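PDB 6UXD: CT021 from Chlamydia trachomatis serovar L2, which is of unknown function but belongs to a family related to the LolA and LolB lipoprotein carriers, so it may bind a lipid-like or other hydrophobic partner. Local coordinates for residues E11-A16 with A182-T187; F32-Q37 with A207-P212; G145-L150 with I198-M203. One frame throughout, in Å; residues are numbered along the deposited sequence.

Overall arrangement
The three contacts gather around the antiparallel strands 29-38, 21-26, 196-204 and 186-189, which lie side by side in that order. Contacts 1 and 2 use opposite faces of strand 29-38: Phe-33 and Ile-35 turn to contact 1, with Phe-33 CB 3.7 Å from Phe-183 CE1, whereas Leu-34 faces contact 2; their centres are about 16 Å apart. Contacts 1 and 3, centres about 13 Å apart, share a probable hydrogen bond, Thr-200 OG1 to Pro-184 O, at 2.6 Å. Contacts 2 and 3, with centres about 20 Å apart, are linked through consecutive chain, since 207-212 soon follows 198-203. The curled strands are consistent with a LolA/LolB-like half-barrel; no active site is established.

Contact 1 (E11-A16 with A182-T187); sequences EKILTA and AFPLWT
A bend in Lys-12 (chi2 70°) after a first torsion that sets CG anti to the backbone N, an Ile-13 chain with CG1 anti to the carbonyl carbon (chi1 -52°), and a Thr-15 hydroxyl in the crowded position between N and carbonyl carbon (chi1 74°) together shape the surface that receives Ala-182. The carbonyl O of Ala-182 rests against both aliphatic chains: it lies 3.8 Å from Lys-12 CG, with CE of the same lysine close by, and Ile-13 CD1 is also 3.8 Å from Ala-182 O. That oxygen is buried by the contact and has no partner in the model, among mostly aliphatic neighbours. The methyl of Ala-182 looks toward the turn, where its CB meets Ala-16 CB at 3.8 Å and Thr-15 OG1 at 3.6 Å. The hydroxyl is held in place by a 2.7 Å bond from Thr-15 OG1 to Lys-12 O, lying in the carbonyl plane; Thr-15 N donates to the same oxygen, so two donors of one residue grip it. A type I beta turn from Ile-13 to Ala-16, closed by Ala-16 N to Ile-13 O at 3.0 Å, brings Ala-16 round to face Ala-182. Ile-13 CD1 reaches on to Phe-183 CD1 at 4.3 Å, approaching the ring obliquely, and touches the Pro-184 ring. The contact thus packs helix 9-13 and its following turn onto the segment leading into strand 186-189, with Ile-35 of strand 29-38 touching Ile-13, Ala-16 and Phe-183, and Phe-175 of strand 170-176 against Lys-12 and Pro-184.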
loop_
_atom_site.group_PDB
_atom_site.type_symbol
_atom_site.label_atom_id
_atom_site.label_comp_id
_atom_site.label_asym_id
_atom_site.label_seq_id
_atom_site.Cartn_x
_atom_site.Cartn_y
_atom_site.Cartn_z
ATOM N N GLU A 11 7.339 -7.277 -7.120
ATOM C CA GLU A 11 6.986 -7.659 -8.486
ATOM C C GLU A 11 5.532 -7.321 -8.804
ATOM O O GLU A 11 5.208 -6.800 -9.884
ATOM C CB GLU A 11 7.256 -9.160 -8.639
ATOM C CG GLU A 11 6.972 -9.750 -10.000
ATOM C CD GLU A 11 7.283 -11.242 -10.065
ATOM O OE1 GLU A 11 6.722 -11.930 -10.945
ATOM O OE2 GLU A 11 8.090 -11.725 -9.238
ATOM N N LYS A 12 4.632 -7.617 -7.878
ATOM C CA LYS A 12 3.222 -7.377 -8.140
ATOM C C LYS A 12 2.936 -5.887 -8.267
ATOM O O LYS A 12 2.232 -5.453 -9.185
ATOM C CB LYS A 12 2.402 -8.015 -7.016
ATOM C CG LYS A 12 0.931 -7.843 -7.166
ATOM C CD LYS A 12 0.377 -8.663 -8.305
ATOM C CE LYS A 12 -1.171 -8.529 -8.295
ATOM N NZ LYS A 12 -1.729 -8.787 -9.655
ATOM N N ILE A 13 3.491 -5.081 -7.367
ATOM C CA ILE A 13 3.239 -3.645 -7.416
ATOM C C ILE A 13 3.903 -2.991 -8.618
ATOM O O ILE A 13 3.435 -1.944 -9.090
ATOM C CB ILE A 13 3.707 -2.975 -6.109
ATOM C CG1 ILE A 13 3.100 -3.697 -4.886
ATOM C CG2 ILE A 13 3.379 -1.497 -6.135
ATOM C CD1 ILE A 13 1.563 -3.676 -4.807
ATOM N N LEU A 14 5.011 -3.556 -9.125
ATOM C CA LEU A 14 5.623 -2.964 -10.303
ATOM C C LEU A 14 4.795 -3.173 -11.564
ATOM O O LEU A 14 5.142 -2.588 -12.590
ATOM C CB LEU A 14 7.037 -3.519 -10.556
ATOM C CG LEU A 14 8.121 -3.103 -9.559
ATOM C CD1 LEU A 14 9.464 -3.692 -9.982
ATOM C CD2 LEU A 14 8.224 -1.617 -9.445
ATOM N N THR A 15 3.750 -4.017 -11.531
ATOM C CA THR A 15 2.816 -4.091 -12.647
ATOM C C THR A 15 1.829 -2.919 -12.664
ATOM O O THR A 15 1.176 -2.694 -13.686
ATOM C CB THR A 15 2.039 -5.421 -12.621
ATOM O OG1 THR A 15 1.050 -5.404 -11.576
ATOM C CG2 THR A 15 2.982 -6.610 -12.378
ATOM N N ALA A 16 1.719 -2.149 -11.582
ATOM C CA ALA A 16 0.814 -1.006 -11.589
ATOM C C ALA A 16 1.298 0.037 -12.590
ATOM O O ALA A 16 2.433 0.001 -13.056
ATOM C CB ALA A 16 0.706 -0.377 -10.204
ATOM N N ALA A 182 -3.606 -3.633 -9.196
ATOM C CA ALA A 182 -2.374 -4.251 -8.717
ATOM C C ALA A 182 -2.213 -4.190 -7.204
ATOM O O ALA A 182 -1.451 -4.990 -6.650
ATOM C CB ALA A 182 -1.167 -3.585 -9.386
ATOM N N PHE A 183 -2.920 -3.285 -6.524
ATOM C CA PHE A 183 -2.836 -3.217 -5.073
ATOM C C PHE A 183 -3.696 -4.285 -4.400
ATOM O O PHE A 183 -4.700 -4.739 -4.957
ATOM C CB PHE A 183 -3.275 -1.858 -4.569
ATOM C CG PHE A 183 -2.312 -0.757 -4.865
ATOM C CD1 PHE A 183 -1.226 -0.544 -4.044
ATOM C CD2 PHE A 183 -2.516 0.085 -5.938
ATOM C CE1 PHE A 183 -0.351 0.491 -4.287
ATOM C CE2 PHE A 183 -1.655 1.116 -6.196
ATOM C CZ PHE A 183 -0.553 1.324 -5.365
ATOM N N PRO A 184 -3.331 -4.686 -3.192
ATOM C CA PRO A 184 -4.109 -5.713 -2.502
ATOM C C PRO A 184 -5.502 -5.219 -2.139
ATOM O O PRO A 184 -5.735 -4.024 -1.945
ATOM C CB PRO A 184 -3.274 -6.010 -1.251
ATOM C CG PRO A 184 -2.442 -4.795 -1.051
ATOM C CD PRO A 184 -2.174 -4.231 -2.402
ATOM N N LEU A 185 -6.440 -6.165 -2.089
ATOM C CA LEU A 185 -7.798 -5.890 -1.610
ATOM C C LEU A 185 -7.926 -6.017 -0.103
ATOM O O LEU A 185 -8.801 -5.383 0.502
ATOM C CB LEU A 185 -8.789 -6.864 -2.243
ATOM C CG LEU A 185 -8.896 -6.849 -3.761
ATOM C CD1 LEU A 185 -9.687 -8.057 -4.241
ATOM C CD2 LEU A 185 -9.538 -5.543 -4.201
ATOM N N TRP A 186 -7.081 -6.835 0.508
ATOM C CA TRP A 186 -7.291 -7.288 1.877
ATOM C C TRP A 186 -6.037 -8.025 2.330
ATOM O O TRP A 186 -5.511 -8.862 1.594
ATOM C CB TRP A 186 -8.512 -8.191 1.918
ATOM C CG TRP A 186 -8.984 -8.678 3.254
ATOM C CD1 TRP A 186 -8.577 -9.795 3.922
ATOM C CD2 TRP A 186 -10.017 -8.092 4.037
ATOM N NE1 TRP A 186 -9.299 -9.934 5.091
ATOM C CE2 TRP A 186 -10.179 -8.888 5.188
ATOM C CE3 TRP A 186 -10.807 -6.948 3.891
ATOM C CZ2 TRP A 186 -11.106 -8.581 6.181
ATOM C CZ3 TRP A 186 -11.716 -6.642 4.875
ATOM C CH2 TRP A 186 -11.867 -7.453 6.002
ATOM N N THR A 187 -5.540 -7.706 3.516
ATOM C CA THR A 187 -4.365 -8.373 4.063
ATOM C C THR A 187 -4.632 -8.786 5.500
ATOM O O THR A 187 -5.072 -7.970 6.313
ATOM C CB THR A 187 -3.146 -7.454 3.981
ATOM O OG1 THR A 187 -2.965 -7.049 2.619
ATOM C CG2 THR A 187 -1.892 -8.174 4.473
#

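Contact 2 (F32-Q37 with A207-P212); sequences FFLIRQ and AASSYP
An irregular segment, 207-212, passes strand residues 32-37 without backbone pairing, its nearest CA atoms, those of Arg-36 and Ser-209, being 7.2 Å apart, so side chains bridge the gap. Leu-34, with CG anti to the backbone N, divides its two methyls along the segment: CD1 meets Ala-207 CB at 3.9 Å, while CD2 presses on Ser-209 CA at 3.5 Å. Arg-36 bends at chi3 (54°) and lays its guanidinium flat against Ser-209, whose CB sits 3.4 Å above the plane and over its centre. From the edge of that group Arg-36 NH1 donates to Pro-212 O at 3.1 Å; the bond is fairly straight (161°) and lies in the guanidinium plane, though the donor stands above the plane of the carbonyl. Pro-212 O also takes the indole N-H of Trp-99. The Ser-209 hydroxyl lies over the guanidinium face and is not bonded to it. Instead Ser-209 OG accepts from Tyr-211 N at 2.9 Å, an ST turn, and is hydrogen-bonded to Glu-46, whose carboxylate is also a long, weak ion partner of Arg-36. The segment therefore runs across strand 29-38 and its neighbour 43-50, reaching Leu-94 of strand 90-95 through Tyr-211 and Pro-212.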
loop_
_atom_site.group_PDB
_atom_site.type_symbol
_atom_site.label_atom_id
_atom_site.label_comp_id
_atom_site.label_asym_id
_atom_site.label_seq_id
_atom_site.Cartn_x
_atom_site.Cartn_y
_atom_site.Cartn_z
ATOM N N PHE A 32 -2.437 6.438 1.969
ATOM C CA PHE A 32 -2.744 6.676 0.562
ATOM C C PHE A 32 -1.500 6.381 -0.268
ATOM O O PHE A 32 -0.494 7.083 -0.145
ATOM C CB PHE A 32 -3.205 8.120 0.378
ATOM C CG PHE A 32 -3.795 8.423 -0.979
ATOM C CD1 PHE A 32 -2.983 8.629 -2.077
ATOM C CD2 PHE A 32 -5.166 8.556 -1.138
ATOM C CE1 PHE A 32 -3.524 8.921 -3.313
ATOM C CE2 PHE A 32 -5.709 8.852 -2.372
ATOM C CZ PHE A 32 -4.895 9.037 -3.457
ATOM N N PHE A 33 -1.574 5.343 -1.108
ATOM C CA PHE A 33 -0.478 4.922 -1.968
ATOM C C PHE A 33 -0.740 5.382 -3.395
ATOM O O PHE A 33 -1.834 5.174 -3.922
ATOM C CB PHE A 33 -0.312 3.403 -1.975
ATOM C CG PHE A 33 0.124 2.823 -0.658
ATOM C CD1 PHE A 33 -0.774 2.704 0.393
ATOM C CD2 PHE A 33 1.421 2.375 -0.487
ATOM C CE1 PHE A 33 -0.374 2.162 1.604
ATOM C CE2 PHE A 33 1.827 1.840 0.712
ATOM C CZ PHE A 33 0.926 1.727 1.760
ATOM N N LEU A 34 0.274 5.967 -4.030
ATOM C CA LEU A 34 0.143 6.503 -5.380
ATOM C C LEU A 34 1.368 6.137 -6.201
ATOM O O LEU A 34 2.496 6.368 -5.762
ATOM C CB LEU A 34 -0.022 8.022 -5.357
ATOM C CG LEU A 34 0.084 8.743 -6.709
ATOM C CD1 LEU A 34 -0.983 8.249 -7.676
ATOM C CD2 LEU A 34 -0.024 10.260 -6.538
ATOM N N ILE A 35 1.148 5.565 -7.383
ATOM C CA ILE A 35 2.220 5.281 -8.324
ATOM C C ILE A 35 2.436 6.540 -9.154
ATOM O O ILE A 35 1.528 6.976 -9.867
ATOM C CB ILE A 35 1.867 4.095 -9.238
ATOM C CG1 ILE A 35 1.515 2.835 -8.442
ATOM C CG2 ILE A 35 2.977 3.899 -10.257
ATOM C CD1 ILE A 35 2.614 2.302 -7.543
ATOM N N ARG A 36 3.636 7.111 -9.100
ATOM C CA ARG A 36 3.843 8.404 -9.752
ATOM C C ARG A 36 4.566 8.325 -11.078
ATOM O O ARG A 36 4.286 9.126 -11.971
ATOM C CB ARG A 36 4.612 9.336 -8.827
ATOM C CG ARG A 36 3.765 9.699 -7.676
ATOM C CD ARG A 36 4.280 10.890 -6.979
ATOM N NE ARG A 36 4.456 12.001 -7.893
ATOM C CZ ARG A 36 4.884 13.187 -7.499
ATOM N NH1 ARG A 36 5.173 13.377 -6.217
ATOM N NH2 ARG A 36 5.028 14.169 -8.371
ATOM N N GLN A 37 5.468 7.377 -11.239
ATOM C CA GLN A 37 6.280 7.321 -12.437
ATOM C C GLN A 37 6.859 5.930 -12.514
ATOM O O GLN A 37 7.242 5.369 -11.487
ATOM C CB GLN A 37 7.379 8.375 -12.386
ATOM C CG GLN A 37 8.244 8.428 -13.600
ATOM C CD GLN A 37 9.125 9.658 -13.563
ATOM O OE1 GLN A 37 8.671 10.774 -13.845
ATOM N NE2 GLN A 37 10.374 9.473 -13.162
ATOM N N ALA A 207 -5.040 9.012 -10.799
ATOM C CA ALA A 207 -4.829 9.972 -9.729
ATOM C C ALA A 207 -3.563 10.787 -9.997
ATOM O O ALA A 207 -2.583 10.286 -10.559
ATOM C CB ALA A 207 -4.702 9.268 -8.385
ATOM N N ALA A 208 -3.583 12.046 -9.572
ATOM C CA ALA A 208 -2.454 12.948 -9.730
ATOM C C ALA A 208 -1.944 13.353 -8.357
ATOM O O ALA A 208 -2.730 13.556 -7.425
ATOM C CB ALA A 208 -2.835 14.194 -10.537
ATOM N N SER A 209 -0.627 13.434 -8.221
ATOM C CA SER A 209 -0.060 13.766 -6.924
ATOM C C SER A 209 -0.369 15.211 -6.567
ATOM O O SER A 209 -0.386 16.093 -7.432
ATOM C CB SER A 209 1.451 13.568 -6.905
ATOM O OG SER A 209 1.976 14.120 -5.711
ATOM N N SER A 210 -0.596 15.446 -5.279
ATOM C CA SER A 210 -0.718 16.789 -4.732
ATOM C C SER A 210 0.601 17.331 -4.178
ATOM O O SER A 210 0.638 18.470 -3.702
ATOM C CB SER A 210 -1.786 16.797 -3.633
ATOM O OG SER A 210 -1.407 16.013 -2.516
ATOM N N TYR A 211 1.679 16.568 -4.248
ATOM C CA TYR A 211 2.939 16.905 -3.606
ATOM C C TYR A 211 3.968 17.390 -4.621
ATOM O O TYR A 211 3.729 17.353 -5.832
ATOM C CB TYR A 211 3.457 15.676 -2.850
ATOM C CG TYR A 211 2.553 15.267 -1.718
ATOM C CD1 TYR A 211 2.365 16.097 -0.628
ATOM C CD2 TYR A 211 1.889 14.052 -1.737
ATOM C CE1 TYR A 211 1.545 15.727 0.413
ATOM C CE2 TYR A 211 1.065 13.674 -0.701
ATOM C CZ TYR A 211 0.896 14.514 0.374
ATOM O OH TYR A 211 0.069 14.141 1.414
ATOM N N PRO A 212 5.132 17.868 -4.162
ATOM C CA PRO A 212 6.127 18.381 -5.111
ATOM C C PRO A 212 6.596 17.313 -6.086
ATOM O O PRO A 212 6.505 16.102 -5.843
ATOM C CB PRO A 212 7.283 18.846 -4.217
ATOM C CG PRO A 212 6.681 19.031 -2.861
ATOM C CD PRO A 212 5.572 18.041 -2.762
#

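Contact 3 (G145-L150 with I198-M203); sequences GELITL and IKTIEM
Leu-147 leaves its backbone toward the strand, and CB, CG and CD1 in turn lie against Thr-200 O. Leu-147 CB lies 3.7 Å and Leu-147 CG, anti to its own carbonyl carbon, 3.4 Å from Thr-200 O. At the tip, Leu-147 CD1 is likewise 3.4 Å from Thr-200 O and rests against the Thr-200 CG2 methyl and the Met-203 chain, reaching Met-203 CG at 3.7 Å; the Leu-147 and Met-203 chains run past each other in opposite directions. The segment continues the antiparallel pairing of strands 142-144 and 196-204 by one bond, Gly-145 N to Ile-201 O at 2.9 Å (158°), in the carbonyl plane, before leaving the strand through an inverse gamma turn centred on Glu-146 and a short 3-10 segment. The backbone angles of Gly-145 (phi 143°, psi -137°) leave no room for a CB beside the preceding carbonyl oxygen. Glu-146 points its CB away but bends at chi2 so that OE1, through its syn lone pair, receives the extended Lys-199 in a salt bridge, Lys-199 NZ to Glu-146 OE1 2.8 Å, the two chains crossing obliquely. Glu-146 O is gripped twice by Thr-149, from its N and, at 2.6 Å, from OG1.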
loop_
_atom_site.group_PDB
_atom_site.type_symbol
_atom_site.label_atom_id
_atom_site.label_comp_id
_atom_site.label_asym_id
_atom_site.label_seq_id
_atom_site.Cartn_x
_atom_site.Cartn_y
_atom_site.Cartn_z
ATOM N N GLY A 145 -15.340 1.140 -1.125
ATOM C CA GLY A 145 -16.287 0.376 -0.340
ATOM C C GLY A 145 -15.755 -0.945 0.171
ATOM O O GLY A 145 -14.606 -1.029 0.619
ATOM N N GLU A 146 -16.575 -1.995 0.083
ATOM C CA GLU A 146 -16.194 -3.319 0.573
ATOM C C GLU A 146 -15.514 -4.076 -0.564
ATOM O O GLU A 146 -16.079 -4.974 -1.203
ATOM C CB GLU A 146 -17.404 -4.073 1.106
ATOM C CG GLU A 146 -18.227 -3.288 2.061
ATOM C CD GLU A 146 -17.409 -2.551 3.105
ATOM O OE1 GLU A 146 -16.529 -3.212 3.739
ATOM O OE2 GLU A 146 -17.675 -1.310 3.273
ATOM N N LEU A 147 -14.259 -3.691 -0.819
ATOM C CA LEU A 147 -13.572 -4.197 -1.990
ATOM C C LEU A 147 -13.270 -5.697 -1.929
ATOM O O LEU A 147 -13.049 -6.296 -2.984
ATOM C CB LEU A 147 -12.283 -3.412 -2.212
ATOM C CG LEU A 147 -12.391 -1.892 -2.337
ATOM C CD1 LEU A 147 -11.025 -1.260 -2.763
ATOM C CD2 LEU A 147 -13.494 -1.487 -3.301
ATOM N N ILE A 148 -13.292 -6.331 -0.747
ATOM C CA ILE A 148 -13.076 -7.781 -0.701
ATOM C C ILE A 148 -14.225 -8.565 -1.321
ATOM O O ILE A 148 -14.083 -9.779 -1.552
ATOM C CB ILE A 148 -12.798 -8.233 0.748
ATOM C CG1 ILE A 148 -12.012 -9.569 0.773
ATOM C CG2 ILE A 148 -14.089 -8.383 1.567
ATOM C CD1 ILE A 148 -10.866 -9.643 -0.263
ATOM N N THR A 149 -15.349 -7.900 -1.656
ATOM C CA THR A 149 -16.402 -8.564 -2.431
ATOM C C THR A 149 -16.067 -8.625 -3.920
ATOM O O THR A 149 -16.769 -9.302 -4.680
ATOM C CB THR A 149 -17.777 -7.865 -2.240
ATOM O OG1 THR A 149 -17.697 -6.485 -2.620
ATOM C CG2 THR A 149 -18.228 -7.952 -0.808
ATOM N N LEU A 150 -15.018 -7.950 -4.369
ATOM C CA LEU A 150 -14.604 -8.137 -5.750
ATOM C C LEU A 150 -14.040 -9.551 -5.982
ATOM O O LEU A 150 -13.497 -10.173 -5.067
ATOM C CB LEU A 150 -13.550 -7.109 -6.148
ATOM C CG LEU A 150 -14.021 -5.654 -6.153
ATOM C CD1 LEU A 150 -12.846 -4.754 -6.352
ATOM C CD2 LEU A 150 -15.094 -5.442 -7.240
ATOM N N ILE A 198 -5.515 -5.388 7.409
ATOM C CA ILE A 198 -5.346 -4.134 6.693
ATOM C C ILE A 198 -6.304 -4.201 5.517
ATOM O O ILE A 198 -6.190 -5.086 4.655
ATOM C CB ILE A 198 -3.906 -3.904 6.227
ATOM C CG1 ILE A 198 -2.951 -3.886 7.425
ATOM C CG2 ILE A 198 -3.798 -2.581 5.477
ATOM C CD1 ILE A 198 -2.045 -5.076 7.475
ATOM N N LYS A 199 -7.262 -3.286 5.513
ATOM C CA LYS A 199 -8.368 -3.269 4.569
ATOM C C LYS A 199 -8.115 -2.198 3.518
ATOM O O LYS A 199 -7.692 -1.086 3.841
ATOM C CB LYS A 199 -9.675 -3.018 5.332
ATOM C CG LYS A 199 -10.941 -2.875 4.498
ATOM C CD LYS A 199 -12.194 -2.799 5.394
ATOM C CE LYS A 199 -13.433 -2.297 4.617
ATOM N NZ LYS A 199 -14.649 -2.139 5.491
ATOM N N THR A 200 -8.356 -2.534 2.256
ATOM C CA THR A 200 -8.283 -1.545 1.184
ATOM C C THR A 200 -9.679 -0.982 0.957
ATOM O O THR A 200 -10.595 -1.717 0.565
ATOM C CB THR A 200 -7.739 -2.150 -0.102
ATOM O OG1 THR A 200 -6.504 -2.817 0.179
ATOM C CG2 THR A 200 -7.494 -1.056 -1.127
ATOM N N ILE A 201 -9.848 0.306 1.227
ATOM C CA ILE A 201 -11.178 0.902 1.188
ATOM C C ILE A 201 -11.440 1.644 -0.109
ATOM O O ILE A 201 -12.611 1.880 -0.443
ATOM C CB ILE A 201 -11.407 1.821 2.402
ATOM C CG1 ILE A 201 -10.440 3.017 2.400
ATOM C CG2 ILE A 201 -11.235 1.020 3.667
ATOM C CD1 ILE A 201 -10.597 3.947 3.621
ATOM N N GLU A 202 -10.398 1.987 -0.869
ATOM C CA GLU A 202 -10.580 2.606 -2.172
ATOM C C GLU A 202 -9.366 2.292 -3.023
ATOM O O GLU A 202 -8.252 2.229 -2.504
ATOM C CB GLU A 202 -10.769 4.120 -2.052
ATOM C CG GLU A 202 -11.203 4.791 -3.358
ATOM C CD GLU A 202 -11.450 6.293 -3.216
ATOM O OE1 GLU A 202 -12.271 6.674 -2.363
ATOM O OE2 GLU A 202 -10.809 7.092 -3.952
ATOM N N MET A 203 -9.589 2.027 -4.309
ATOM C CA MET A 203 -8.487 1.952 -5.257
ATOM C C MET A 203 -8.996 2.436 -6.606
ATOM O O MET A 203 -10.204 2.447 -6.873
ATOM C CB MET A 203 -7.895 0.530 -5.364
ATOM C CG MET A 203 -8.898 -0.521 -5.726
ATOM S SD MET A 203 -8.301 -2.213 -5.896
ATOM C CE MET A 203 -7.568 -2.597 -4.296
#